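Local coordinates for lipase-esterase related protein (Clostridium acetobutylicum, PDB 3E0X) that is of unknown function but has the alpha/beta-hydrolase fold of lipases and esterases and probably acts as a hydrolase, at residues A[30-33]-A[34-37]; A[64-67]-A[68-71]; A[126-129]-A[130-134]; A[165-168]-A[169-173]; A[201-204]-A[205-208]. One frame throughout, in Å; residues are numbered along the deposited sequence. Where two conformers were deposited one is given.

Contact 1: residues A[30-33]-A[34-37]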
loop_
_atom_site.group_PDB
_atom_site.type_symbol
_atom_site.label_atom_id
_atom_site.label_comp_id
_atom_site.label_asym_id
_atom_site.label_seq_id
_atom_site.Cartn_x
_atom_site.Cartn_y
_atom_site.Cartn_z
ATOM N N LYS A 30 -8.140 -1.106 -7.624
ATOM C CA LYS A 30 -9.425 -1.751 -7.343
ATOM C C LYS A 30 -9.494 -2.361 -5.939
ATOM O O LYS A 30 -10.583 -2.569 -5.383
ATOM C CB LYS A 30 -9.721 -2.832 -8.397
ATOM C CG LYS A 30 -9.855 -2.299 -9.840
ATOM C CD LYS A 30 -9.982 -3.425 -10.900
ATOM C CE LYS A 30 -8.783 -4.394 -10.906
ATOM N NZ LYS A 30 -8.913 -5.641 -11.758
ATOM N N ILE A 31 -8.325 -2.653 -5.357
ATOM C CA ILE A 31 -8.267 -3.314 -4.060
ATOM C C ILE A 31 -8.810 -2.422 -2.943
ATOM O O ILE A 31 -9.179 -2.917 -1.868
ATOM C CB ILE A 31 -6.811 -3.792 -3.736
ATOM C CG1 ILE A 31 -6.822 -4.918 -2.676
ATOM C CG2 ILE A 31 -5.890 -2.598 -3.312
ATOM C CD1 ILE A 31 -7.489 -6.208 -3.121
ATOM N N PHE A 32 -8.848 -1.107 -3.211
ATOM C CA PHE A 32 -9.357 -0.118 -2.244
ATOM C C PHE A 32 -10.866 0.120 -2.333
ATOM O O PHE A 32 -11.374 1.028 -1.704
ATOM C CB PHE A 32 -8.591 1.197 -2.433
ATOM C CG PHE A 32 -7.154 1.144 -1.978
ATOM C CD1 PHE A 32 -6.856 0.997 -0.628
ATOM C CD2 PHE A 32 -6.114 1.261 -2.897
ATOM C CE1 PHE A 32 -5.517 0.983 -0.189
ATOM C CE2 PHE A 32 -4.789 1.268 -2.468
ATOM C CZ PHE A 32 -4.494 1.103 -1.104
ATOM N N GLY A 33 -11.576 -0.724 -3.086
ATOM C CA GLY A 33 -12.979 -0.497 -3.375
ATOM C C GLY A 33 -13.880 -0.413 -2.160
ATOM O O GLY A 33 -14.877 0.309 -2.171
ATOM N N GLU A 34 -13.572 -1.186 -1.123
ATOM C CA GLU A 34 -14.354 -1.070 0.108
ATOM C C GLU A 34 -13.908 0.094 0.960
ATOM O O GLU A 34 -14.727 0.819 1.485
ATOM C CB GLU A 34 -14.304 -2.356 0.926
ATOM C CG GLU A 34 -15.030 -3.505 0.296
ATOM C CD GLU A 34 -16.494 -3.186 -0.082
ATOM O OE1 GLU A 34 -17.294 -2.893 0.820
ATOM O OE2 GLU A 34 -16.820 -3.262 -1.286
ATOM N N LEU A 35 -12.589 0.293 1.071
ATOM C CA LEU A 35 -12.056 1.310 1.956
ATOM C C LEU A 35 -12.503 2.690 1.502
ATOM O O LEU A 35 -12.849 3.549 2.319
ATOM C CB LEU A 35 -10.535 1.207 1.995
ATOM C CG LEU A 35 -9.843 2.121 2.996
ATOM C CD1 LEU A 35 -10.283 1.777 4.402
ATOM C CD2 LEU A 35 -8.343 2.054 2.865
ATOM N N GLU A 36 -12.539 2.896 0.185
ATOM C CA GLU A 36 -12.944 4.203 -0.323
ATOM C C GLU A 36 -14.398 4.555 0.058
ATOM O O GLU A 36 -14.754 5.731 0.161
ATOM C CB GLU A 36 -12.700 4.318 -1.834
ATOM C CG GLU A 36 -13.635 3.509 -2.686
ATOM C CD GLU A 36 -13.262 3.582 -4.141
ATOM O OE1 GLU A 36 -12.162 3.111 -4.499
ATOM O OE2 GLU A 36 -14.050 4.127 -4.925
ATOM N N LYS A 37 -15.231 3.552 0.332
ATOM C CA LYS A 37 -16.622 3.835 0.709
ATOM C C LYS A 37 -16.774 4.605 2.036
ATOM O O LYS A 37 -17.819 5.234 2.280
ATOM C CB LYS A 37 -17.450 2.538 0.756
ATOM C CG LYS A 37 -17.513 1.792 -0.561
ATOM C CD LYS A 37 -18.275 0.484 -0.358
ATOM C CE LYS A 37 -18.515 -0.226 -1.672
ATOM N NZ LYS A 37 -19.218 -1.506 -1.429
HETATM O O HOH W 1 -10.904 -2.040 0.170
#
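Glu-36 N donates to Phe-32 O across a helical turn in the connection between strands 18-22 and 43-47 of the alpha/beta-hydrolase fold. The bond is 2.9 Å long and nearly straight, 164° at the hydrogen, an i to i+4 bond in a turn with helical backbone angles that follows the 3-10 residues 30-31. Water 1 bridges the turn beside it, donating to Ile-31 O at 2.8 Å and accepting from Leu-35 N at 3.0 Å, which joins these two backbone groups where no direct bond links them.

The apolar part is formed by Phe-32 and Leu-35, whose side chains run next to one another in the same direction. Leu-35 swings CG away from its own nitrogen (chi1 -174°), which brings CD2 to 3.9 Å from Phe-32 CD1. Beyond this pair, Phe-32 meets Phe-21 edge-to-face and packs on Leu-46 and Tyr-91, while Leu-35 rests on Val-237 and Ala-238 of helix 234-242, so the turn is wedged between the sheet and that helix.

Charged groups gather at the other side. Glu-34 is bent at chi2 and its carboxylate receives the extended Lys-37 side chain in a salt bridge; OE2 also bonds to Tyr-157 OH, so this oxygen has two partners in a largely buried residue. The aliphatic part of Lys-37 passes over the Gly-33 carbonyl, with CG 3.4 Å from Gly-33 O. At its end, Lys-37 NZ meets Glu-34 OE2 at 3.0 Å on the syn side, 24° out of the carboxylate plane.

Contact 2: residues A[64-67]-A[68-71]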
loop_
_atom_site.group_PDB
_atom_site.type_symbol
_atom_site.label_atom_id
_atom_site.label_comp_id
_atom_site.label_asym_id
_atom_site.label_seq_id
_atom_site.Cartn_x
_atom_site.Cartn_y
_atom_site.Cartn_z
ATOM N N TYR A 64 12.251 0.989 -4.980
ATOM C CA TYR A 64 12.796 2.284 -5.390
ATOM C C TYR A 64 12.232 2.803 -6.704
ATOM O O TYR A 64 11.974 3.996 -6.849
ATOM C CB TYR A 64 14.321 2.215 -5.473
ATOM C CG TYR A 64 14.915 1.930 -4.116
ATOM C CD1 TYR A 64 14.951 2.931 -3.135
ATOM C CD2 TYR A 64 15.430 0.671 -3.794
ATOM C CE1 TYR A 64 15.483 2.701 -1.887
ATOM C CE2 TYR A 64 15.976 0.416 -2.528
ATOM C CZ TYR A 64 15.985 1.428 -1.565
ATOM O OH TYR A 64 16.517 1.197 -0.317
ATOM N N GLY A 65 12.033 1.924 -7.675
ATOM C CA GLY A 65 11.404 2.323 -8.935
ATOM C C GLY A 65 10.006 2.860 -8.703
ATOM O O GLY A 65 9.660 3.931 -9.239
ATOM N N TYR A 66 9.197 2.114 -7.932
ATOM C CA TYR A 66 7.844 2.566 -7.591
ATOM C C TYR A 66 7.859 3.888 -6.824
ATOM O O TYR A 66 7.044 4.785 -7.111
ATOM C CB TYR A 66 7.082 1.488 -6.811
ATOM C CG TYR A 66 6.741 0.253 -7.606
ATOM C CD1 TYR A 66 5.822 0.306 -8.657
ATOM C CD2 TYR A 66 7.297 -0.968 -7.271
ATOM C CE1 TYR A 66 5.482 -0.841 -9.372
ATOM C CE2 TYR A 66 6.957 -2.139 -7.979
ATOM C CZ TYR A 66 6.056 -2.058 -9.027
ATOM O OH TYR A 66 5.718 -3.205 -9.714
ATOM N N ILE A 67 8.800 4.042 -5.886
ATOM C CA ILE A 67 8.930 5.293 -5.117
ATOM C C ILE A 67 9.161 6.482 -6.056
ATOM O O ILE A 67 8.456 7.491 -5.953
ATOM C CB ILE A 67 10.075 5.179 -4.060
ATOM C CG1 ILE A 67 9.715 4.178 -2.939
ATOM C CG2 ILE A 67 10.459 6.542 -3.515
ATOM C CD1 ILE A 67 10.928 3.709 -2.126
ATOM N N ASP A 68 10.085 6.322 -7.007
ATOM C CA ASP A 68 10.349 7.385 -7.978
ATOM C C ASP A 68 9.115 7.688 -8.832
ATOM O O ASP A 68 8.805 8.850 -9.108
ATOM C CB ASP A 68 11.541 7.016 -8.855
ATOM C CG ASP A 68 12.860 7.051 -8.094
ATOM O OD1 ASP A 68 12.884 7.567 -6.959
ATOM O OD2 ASP A 68 13.877 6.547 -8.646
ATOM N N ASN A 69 8.386 6.650 -9.236
ATOM C CA ASN A 69 7.182 6.874 -10.031
ATOM C C ASN A 69 6.129 7.653 -9.247
ATOM O O ASN A 69 5.454 8.537 -9.803
ATOM C CB ASN A 69 6.542 5.562 -10.490
ATOM C CG ASN A 69 7.400 4.743 -11.457
ATOM O OD1 ASN A 69 8.351 5.214 -12.109
ATOM N ND2 ASN A 69 7.020 3.493 -11.564
ATOM N N VAL A 70 5.933 7.268 -7.988
ATOM C CA VAL A 70 4.900 7.902 -7.163
ATOM C C VAL A 70 5.292 9.334 -6.825
ATOM O O VAL A 70 4.442 10.231 -6.852
ATOM C CB VAL A 70 4.555 7.064 -5.910
ATOM C CG1 VAL A 70 3.603 7.826 -5.017
ATOM C CG2 VAL A 70 3.926 5.737 -6.351
ATOM N N ALA A 71 6.574 9.570 -6.542
ATOM C CA ALA A 71 7.028 10.937 -6.296
ATOM C C ALA A 71 6.829 11.818 -7.545
ATOM O O ALA A 71 6.374 12.962 -7.433
ATOM C CB ALA A 71 8.494 10.971 -5.806
HETATM O O HOH W 2 13.818 5.828 -5.260
#
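Between residues 64-67 and 68-71 the backbone of helix 63-76 continues unbroken, and four successive i to i+4 hydrogen bonds join them: Asp-68 N to Tyr-64 O, Asn-69 N to Gly-65 O, Val-70 N to Tyr-66 O and Ala-71 N to Ile-67 O, all 2.9 to 3.0 Å long. This is regular alpha-helix, part of the alpha/beta-hydrolase fold, and it packs against helix 93-102.

The Asp-68 side chain folds back over the preceding turn. With CG beside its own backbone N (chi1 -70°), the carboxylate comes close to the Tyr-64 carbonyl, and water 2 links the two by donating to Tyr-64 O at 3.0 Å and to Asp-68 OD1 at 2.6 Å. The same water lies at the edge of the Tyr-64 ring, in its plane. OD1 also forms a salt bridge with Lys-104, so it has a charged partner as well as the water.

Asn-69 takes a similar torsion, and its amide carbon CG sits 3.3 Å from Gly-65 O. Its ND2 approaches the Tyr-66 ring obliquely, 4.5 Å from CD1, a loose packing contact.

Tyr-66 and Val-70 face helix 93-102. Both rest on its Ile-97, Tyr-66 also touching Met-93 and Val-70 also Val-101, and the Tyr-66 hydroxyl reaches Asp-171 on helix 165-177. The isopropyl group of Val-70 is turned with CG1 anti to the backbone N (chi1 174°), which leaves CG2 beside the nitrogen, 3.3 Å from Tyr-66 O.

Contact 3: residues A[126-129]-A[130-134]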
loop_
_atom_site.group_PDB
_atom_site.type_symbol
_atom_site.label_atom_id
_atom_site.label_comp_id
_atom_site.label_asym_id
_atom_site.label_seq_id
_atom_site.Cartn_x
_atom_site.Cartn_y
_atom_site.Cartn_z
ATOM N N LYS A 126 9.893 -19.002 3.610
ATOM C CA LYS A 126 11.000 -19.412 2.783
ATOM C C LYS A 126 10.565 -20.320 1.651
ATOM O O LYS A 126 11.033 -20.155 0.534
ATOM C CB LYS A 126 12.106 -20.107 3.601
ATOM C CG LYS A 126 12.689 -19.273 4.757
ATOM C CD LYS A 126 13.083 -17.851 4.360
ATOM C CE LYS A 126 13.396 -17.038 5.633
ATOM N NZ LYS A 126 13.865 -15.634 5.394
ATOM N N ASP A 127 9.688 -21.281 1.935
ATOM C CA ASP A 127 9.223 -22.188 0.882
ATOM C C ASP A 127 8.440 -21.407 -0.203
ATOM O O ASP A 127 8.589 -21.639 -1.406
ATOM C CB ASP A 127 8.336 -23.293 1.485
ATOM C CG ASP A 127 9.126 -24.372 2.215
ATOM O OD1 ASP A 127 10.379 -24.396 2.173
ATOM O OD2 ASP A 127 8.450 -25.214 2.834
ATOM N N PHE A 128 7.574 -20.501 0.242
ATOM C CA PHE A 128 6.811 -19.647 -0.666
ATOM C C PHE A 128 7.731 -18.831 -1.574
ATOM O O PHE A 128 7.523 -18.771 -2.790
ATOM C CB PHE A 128 5.908 -18.737 0.152
ATOM C CG PHE A 128 5.068 -17.792 -0.658
ATOM C CD1 PHE A 128 4.091 -18.267 -1.519
ATOM C CD2 PHE A 128 5.212 -16.420 -0.497
ATOM C CE1 PHE A 128 3.295 -17.418 -2.225
ATOM C CE2 PHE A 128 4.409 -15.529 -1.226
ATOM C CZ PHE A 128 3.433 -16.032 -2.090
HETATM N N MSE A 129 8.725 -18.177 -0.982
HETATM C CA MSE A 129 9.633 -17.361 -1.768
HETATM C C MSE A 129 10.526 -18.186 -2.675
HETATM O O MSE A 129 10.879 -17.736 -3.758
HETATM C CB MSE A 129 10.451 -16.422 -0.889
HETATM C CG MSE A 129 9.587 -15.363 -0.187
HETATM SE SE MSE A 129 8.554 -14.292 -1.476
HETATM C CE MSE A 129 10.053 -13.598 -2.524
ATOM N N GLU A 130 10.906 -19.395 -2.260
ATOM C CA GLU A 130 11.650 -20.302 -3.149
ATOM C C GLU A 130 10.844 -20.560 -4.415
ATOM O O GLU A 130 11.372 -20.530 -5.523
ATOM C CB GLU A 130 11.967 -21.631 -2.449
ATOM C CG GLU A 130 12.700 -22.647 -3.328
ATOM C CD GLU A 130 14.211 -22.412 -3.395
ATOM O OE1 GLU A 130 14.769 -21.809 -2.449
ATOM O OE2 GLU A 130 14.843 -22.850 -4.382
ATOM N N LYS A 131 9.558 -20.843 -4.232
ATOM C CA LYS A 131 8.679 -21.035 -5.393
ATOM C C LYS A 131 8.662 -19.797 -6.279
ATOM O O LYS A 131 8.751 -19.915 -7.502
ATOM C CB LYS A 131 7.254 -21.428 -4.980
ATOM C CG LYS A 131 7.204 -22.800 -4.294
ATOM C CD LYS A 131 5.885 -23.030 -3.572
ATOM C CE LYS A 131 5.937 -24.253 -2.639
ATOM N NZ LYS A 131 4.678 -24.417 -1.878
ATOM N N ILE A 132 8.550 -18.613 -5.668
ATOM C CA ILE A 132 8.515 -17.356 -6.410
ATOM C C ILE A 132 9.799 -17.216 -7.244
ATOM O O ILE A 132 9.749 -16.821 -8.422
ATOM C CB ILE A 132 8.361 -16.143 -5.432
ATOM C CG1 ILE A 132 6.957 -16.094 -4.789
ATOM C CG2 ILE A 132 8.673 -14.771 -6.126
ATOM C CD1 ILE A 132 5.812 -15.940 -5.766
ATOM N N TYR A 133 10.948 -17.506 -6.627
ATOM C CA TYR A 133 12.222 -17.460 -7.359
ATOM C C TYR A 133 12.275 -18.439 -8.515
ATOM O O TYR A 133 13.055 -18.235 -9.468
ATOM C CB TYR A 133 13.430 -17.694 -6.450
ATOM C CG TYR A 133 13.648 -16.574 -5.483
ATOM C CD1 TYR A 133 13.579 -15.241 -5.903
ATOM C CD2 TYR A 133 13.929 -16.840 -4.144
ATOM C CE1 TYR A 133 13.775 -14.218 -5.033
ATOM C CE2 TYR A 133 14.112 -15.808 -3.251
ATOM C CZ TYR A 133 14.045 -14.491 -3.718
ATOM O OH TYR A 133 14.232 -13.430 -2.879
ATOM N N HIS A 134 11.438 -19.481 -8.444
ATOM C CA HIS A 134 11.331 -20.464 -9.540
ATOM C C HIS A 134 10.131 -20.190 -10.458
ATOM O O HIS A 134 9.721 -21.044 -11.248
ATOM C CB HIS A 134 11.342 -21.892 -8.996
ATOM C CG HIS A 134 12.685 -22.301 -8.490
ATOM N ND1 HIS A 134 13.183 -21.887 -7.272
ATOM C CD2 HIS A 134 13.650 -23.075 -9.047
ATOM C CE1 HIS A 134 14.403 -22.373 -7.112
ATOM N NE2 HIS A 134 14.707 -23.102 -8.167
#
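Selenomethionine Met-129 curls round to fill the hollow beside Ile-132, one turn further along helix 126-133. Bends at both chi2 and chi3 (-57° and -58°) turn its end along the helix: Met-129 SE comes to 4.1 Å from Ile-132 CG1, and the terminal CE of Met-129 lies 4.0 Å from Ile-132 CG2. It thus slants across its neighbour. Ile-132 CG1 also lies over one face of the Phe-128 ring, and Ile-132 CD1 is 4.4 Å from Phe-128 CZ, a looser fit. The Ile-132 side chain therefore sits in the notch between the Met-129 chain and the Phe-128 ring, which approach it side by side from the preceding turn.

Tyr-133 N donates to Met-129 O at 2.9 Å. At the end of the helix, the His-134 ring turns its ND1 onto Glu-130 O at 2.9 Å, with the oxygen close to the ring plane.

Phe-128 and Ile-132 face Leu-172 of helix 165-177, and the Phe-128 side chain is about 7 Å from the bound ortho-xylene. Both helices belong to the helical insertion between strands 109-115 and 191-196, where alpha/beta hydrolases usually carry their lid, an arrangement consistent with a cap over the pocket.

Contact 4: residues A[165-168]-A[169-173]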
loop_
_atom_site.group_PDB
_atom_site.type_symbol
_atom_site.label_atom_id
_atom_site.label_comp_id
_atom_site.label_asym_id
_atom_site.label_seq_id
_atom_site.Cartn_x
_atom_site.Cartn_y
_atom_site.Cartn_z
ATOM N N PRO A 165 0.495 -13.857 -13.678
ATOM C CA PRO A 165 1.250 -14.101 -12.459
ATOM C C PRO A 165 2.645 -13.487 -12.436
ATOM O O PRO A 165 3.223 -13.395 -11.366
ATOM C CB PRO A 165 1.366 -15.635 -12.392
ATOM C CG PRO A 165 1.121 -16.103 -13.744
ATOM C CD PRO A 165 0.178 -15.128 -14.378
ATOM N N ASP A 166 3.158 -13.037 -13.586
ATOM C CA ASP A 166 4.492 -12.415 -13.593
ATOM C C ASP A 166 4.496 -11.124 -12.803
ATOM O O ASP A 166 5.548 -10.717 -12.299
ATOM C CB ASP A 166 5.031 -12.191 -15.012
ATOM C CG ASP A 166 5.559 -13.481 -15.631
ATOM O OD1 ASP A 166 6.034 -14.360 -14.884
ATOM O OD2 ASP A 166 5.473 -13.611 -16.870
ATOM N N ILE A 167 3.344 -10.477 -12.693
ATOM C CA ILE A 167 3.297 -9.230 -11.936
ATOM C C ILE A 167 3.446 -9.493 -10.427
ATOM O O ILE A 167 4.273 -8.850 -9.751
ATOM C CB ILE A 167 2.029 -8.419 -12.240
ATOM C CG1 ILE A 167 2.002 -8.054 -13.735
ATOM C CG2 ILE A 167 1.947 -7.149 -11.337
ATOM C CD1 ILE A 167 0.730 -7.406 -14.161
HETATM N N MSE A 168 2.651 -10.415 -9.879
HETATM C CA MSE A 168 2.811 -10.794 -8.456
HETATM C C MSE A 168 4.254 -11.269 -8.159
HETATM O O MSE A 168 4.853 -10.938 -7.120
HETATM C CB MSE A 168 1.780 -11.862 -8.085
HETATM C CG MSE A 168 1.875 -12.286 -6.636
HETATM SE SE MSE A 168 1.339 -10.860 -5.391
HETATM C CE MSE A 168 -0.591 -11.183 -5.501
ATOM N N ILE A 169 4.813 -12.067 -9.060
ATOM C CA ILE A 169 6.173 -12.545 -8.861
ATOM C C ILE A 169 7.179 -11.368 -8.799
ATOM O O ILE A 169 7.999 -11.274 -7.878
ATOM C CB ILE A 169 6.544 -13.595 -9.952
ATOM C CG1 ILE A 169 5.723 -14.873 -9.731
ATOM C CG2 ILE A 169 8.043 -13.907 -9.942
ATOM C CD1 ILE A 169 5.762 -15.839 -10.888
ATOM N N ASN A 170 7.072 -10.440 -9.751
ATOM C CA ASN A 170 7.911 -9.243 -9.763
ATOM C C ASN A 170 7.807 -8.493 -8.450
ATOM O O ASN A 170 8.812 -8.086 -7.862
ATOM C CB ASN A 170 7.435 -8.336 -10.878
ATOM C CG ASN A 170 8.226 -7.024 -10.958
ATOM O OD1 ASN A 170 9.275 -6.961 -11.587
ATOM N ND2 ASN A 170 7.713 -5.979 -10.306
ATOM N N ASP A 171 6.575 -8.291 -8.008
ATOM C CA ASP A 171 6.335 -7.467 -6.834
ATOM C C ASP A 171 6.810 -8.146 -5.550
ATOM O O ASP A 171 7.346 -7.471 -4.663
ATOM C CB ASP A 171 4.861 -7.096 -6.743
ATOM C CG ASP A 171 4.427 -6.113 -7.824
ATOM O OD1 ASP A 171 5.300 -5.523 -8.507
ATOM O OD2 ASP A 171 3.193 -5.908 -7.964
ATOM N N LEU A 172 6.626 -9.469 -5.425
ATOM C CA LEU A 172 7.104 -10.166 -4.215
ATOM C C LEU A 172 8.627 -10.190 -4.146
ATOM O O LEU A 172 9.199 -10.082 -3.057
ATOM C CB LEU A 172 6.537 -11.586 -4.126
ATOM C CG LEU A 172 5.044 -11.653 -3.798
ATOM C CD1 LEU A 172 4.490 -13.059 -4.002
ATOM C CD2 LEU A 172 4.733 -11.124 -2.399
ATOM N N ILE A 173 9.285 -10.292 -5.304
ATOM C CA ILE A 173 10.745 -10.178 -5.343
ATOM C C ILE A 173 11.164 -8.761 -4.914
ATOM O O ILE A 173 12.103 -8.608 -4.110
ATOM C CB ILE A 173 11.315 -10.559 -6.751
ATOM C CG1 ILE A 173 11.092 -12.065 -6.986
ATOM C CG2 ILE A 173 12.775 -10.141 -6.873
ATOM C CD1 ILE A 173 11.379 -12.567 -8.413
#
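Met-168, a selenomethionine, and Ile-169 bury the most surface here, on adjoining sides of helix 165-177. In Met-168 CG points away from the amide nitrogen (chi1 -179°) and the chain bends at chi2 and chi3, passing across Leu-172: Met-168 CG meets Leu-172 CD1 at 3.8 Å, and Met-168 SE is 4.1 Å from CD1 and CG of Leu-172. The backbone ties the same pair together, Leu-172 N donating to Met-168 O at 2.9 Å. Met-168 also touches the bound ortho-xylene.

Ile-169 leans back over the preceding turn, where its CG1 is 3.3 Å from Pro-165 O, the carbonyl that accepts its own N-H.

Asp-171 lies alongside Ile-167, its OD2 3.8 Å from Ile-167 CG2. Asn-170 ND2, which also hydrogen-bonds to Pro-60 O, bonds to Asp-171 OD1 at 3.0 Å; the acceptor lies in the amide plane, and the donor arrives on the anti side of the carboxylate, 29° out of its plane. Further bonds from His-52 NE2 and Gly-26 N to OD2 and from Tyr-66 OH to OD1 satisfy this buried acid and hold its rotation.

Ile-169, Leu-172 and Ile-173 pack on Ile-132 of helix 126-133, whereas Asp-171 faces the loop that follows strand 18-22 and, through Tyr-66, helix 63-76.

Contact 5: residues A[201-204]-A[205-208]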
loop_
_atom_site.group_PDB
_atom_site.type_symbol
_atom_site.label_atom_id
_atom_site.label_comp_id
_atom_site.label_asym_id
_atom_site.label_seq_id
_atom_site.Cartn_x
_atom_site.Cartn_y
_atom_site.Cartn_z
ATOM N N LEU A 201 1.757 -12.721 6.246
ATOM C CA LEU A 201 2.547 -12.145 5.170
ATOM C C LEU A 201 3.243 -10.883 5.625
ATOM O O LEU A 201 4.459 -10.908 5.820
ATOM C CB LEU A 201 1.663 -11.899 3.942
ATOM C CG LEU A 201 2.362 -11.494 2.644
ATOM C CD1 LEU A 201 3.207 -12.656 2.088
ATOM C CD2 LEU A 201 1.315 -11.051 1.622
ATOM N N THR A 202 2.495 -9.790 5.833
ATOM C CA THR A 202 3.099 -8.565 6.387
ATOM C C THR A 202 2.891 -8.618 7.913
ATOM O O THR A 202 1.917 -8.105 8.458
ATOM C CB THR A 202 2.516 -7.319 5.730
ATOM O OG1 THR A 202 1.099 -7.293 5.905
ATOM C CG2 THR A 202 2.825 -7.348 4.219
ATOM N N LEU A 203 3.807 -9.327 8.572
ATOM C CA LEU A 203 3.746 -9.601 10.000
ATOM C C LEU A 203 3.592 -8.361 10.841
ATOM O O LEU A 203 4.088 -7.290 10.495
ATOM C CB LEU A 203 5.030 -10.309 10.463
ATOM C CG LEU A 203 5.428 -11.621 9.803
ATOM C CD1 LEU A 203 6.825 -12.011 10.299
ATOM C CD2 LEU A 203 4.380 -12.692 10.125
ATOM N N VAL A 204 2.917 -8.509 11.971
ATOM C CA VAL A 204 2.726 -7.369 12.854
ATOM C C VAL A 204 4.105 -6.799 13.272
ATOM O O VAL A 204 4.274 -5.579 13.451
ATOM C CB VAL A 204 1.794 -7.716 14.032
ATOM C CG1 VAL A 204 2.326 -8.882 14.832
ATOM C CG2 VAL A 204 1.557 -6.499 14.900
ATOM N N GLU A 205 5.104 -7.661 13.415
ATOM C CA GLU A 205 6.431 -7.157 13.814
ATOM C C GLU A 205 7.017 -6.125 12.852
ATOM O O GLU A 205 7.756 -5.224 13.270
ATOM C CB GLU A 205 7.419 -8.277 14.087
ATOM C CG GLU A 205 7.796 -9.093 12.882
ATOM C CD GLU A 205 8.483 -10.388 13.295
ATOM O OE1 GLU A 205 9.733 -10.433 13.222
ATOM O OE2 GLU A 205 7.771 -11.330 13.752
ATOM N N TYR A 206 6.643 -6.209 11.575
ATOM C CA TYR A 206 7.123 -5.215 10.610
ATOM C C TYR A 206 6.535 -3.838 10.929
ATOM O O TYR A 206 7.202 -2.816 10.773
ATOM C CB TYR A 206 6.751 -5.602 9.189
ATOM C CG TYR A 206 7.264 -6.935 8.698
ATOM C CD1 TYR A 206 8.431 -7.540 9.217
ATOM C CD2 TYR A 206 6.600 -7.568 7.660
ATOM C CE1 TYR A 206 8.879 -8.759 8.717
ATOM C CE2 TYR A 206 7.040 -8.773 7.153
ATOM C CZ TYR A 206 8.180 -9.368 7.687
ATOM O OH TYR A 206 8.640 -10.567 7.174
ATOM N N SER A 207 5.279 -3.804 11.344
ATOM C CA SER A 207 4.612 -2.558 11.715
ATOM C C SER A 207 5.140 -2.023 13.046
ATOM O O SER A 207 5.224 -0.795 13.251
ATOM C CB SER A 207 3.105 -2.766 11.739
ATOM O OG SER A 207 2.575 -2.749 10.409
ATOM N N GLU A 208 5.516 -2.938 13.940
ATOM C CA GLU A 208 6.133 -2.514 15.210
ATOM C C GLU A 208 7.481 -1.810 14.956
ATOM O O GLU A 208 7.852 -0.872 15.669
ATOM C CB GLU A 208 6.301 -3.700 16.171
ATOM C CG GLU A 208 4.976 -4.223 16.718
ATOM C CD GLU A 208 4.445 -3.477 17.952
ATOM O OE1 GLU A 208 4.962 -2.382 18.281
ATOM O OE2 GLU A 208 3.491 -3.984 18.599
HETATM O O HOH W 3 6.699 -12.302 6.388
HETATM O O HOH W 4 2.936 -5.033 9.091
#
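Leu-203 and Tyr-206 both carry CG beside the backbone N (chi1 -57° and -59°), and at the turn leading into helix 204-213 this brings the leucine over one face of the tyrosine ring. The turn follows strand 191-196 of the alpha/beta-hydrolase fold. Leu-203 CB stands 4.1 Å from the centroid of the Tyr-206 ring and only 9° from the ring normal, a CH-pi contact, while Leu-203 CD1 reaches Tyr-206 CZ at 4.0 Å. Glu-205 runs alongside Leu-203, its CG 3.9 Å from Leu-203 CB, and its carboxylate goes on to a salt bridge with Lys-123.

Leu-203 O accepts Tyr-206 N from above the carbonyl plane at 3.0 Å, and Glu-208 N binds Val-204 O in regular helical fashion. Ser-207 N adds a weak bond to that same oxygen. Water 4 bonds to both Leu-203 O and Ser-207 OG.

The side chains of Val-204 and Ser-207 pack against strands 191-196 and 217-222, seating the helix on the sheet. Leu-201, whose side chain touches ortho-xylene, ties its backbone to the far end of the tyrosine: water 3 donates to Leu-201 O at 2.7 Å and bonds to Tyr-206 OH, also at 2.7 Å, the hydroxyl that is also hydrogen-bonded to Lys-123 N.

Contacts 3 and 4 pack directly on each other, their centres 11 Å apart: Ile-132 CD1 and Phe-128 CZ meet Leu-172 CD1 at 3.6 and 3.7 Å. Contact 4 also reaches contact 2, where Tyr-66 OH lies 2.6 Å from Asp-171 OD1, a probable hydrogen bond, so helix 165-177 bridges two otherwise separate helices. Contact 5 touches neither contact 3 nor contact 4, its nearest atoms about 5 Å from each. Ortho-xylene touches Met-168 of contact 4 and Leu-201 of contact 5, in a pocket that includes Ser-92 of a probable nucleophile elbow. Contact 1 stands apart, with the Phe-32 side chain about 9 Å from the ligand.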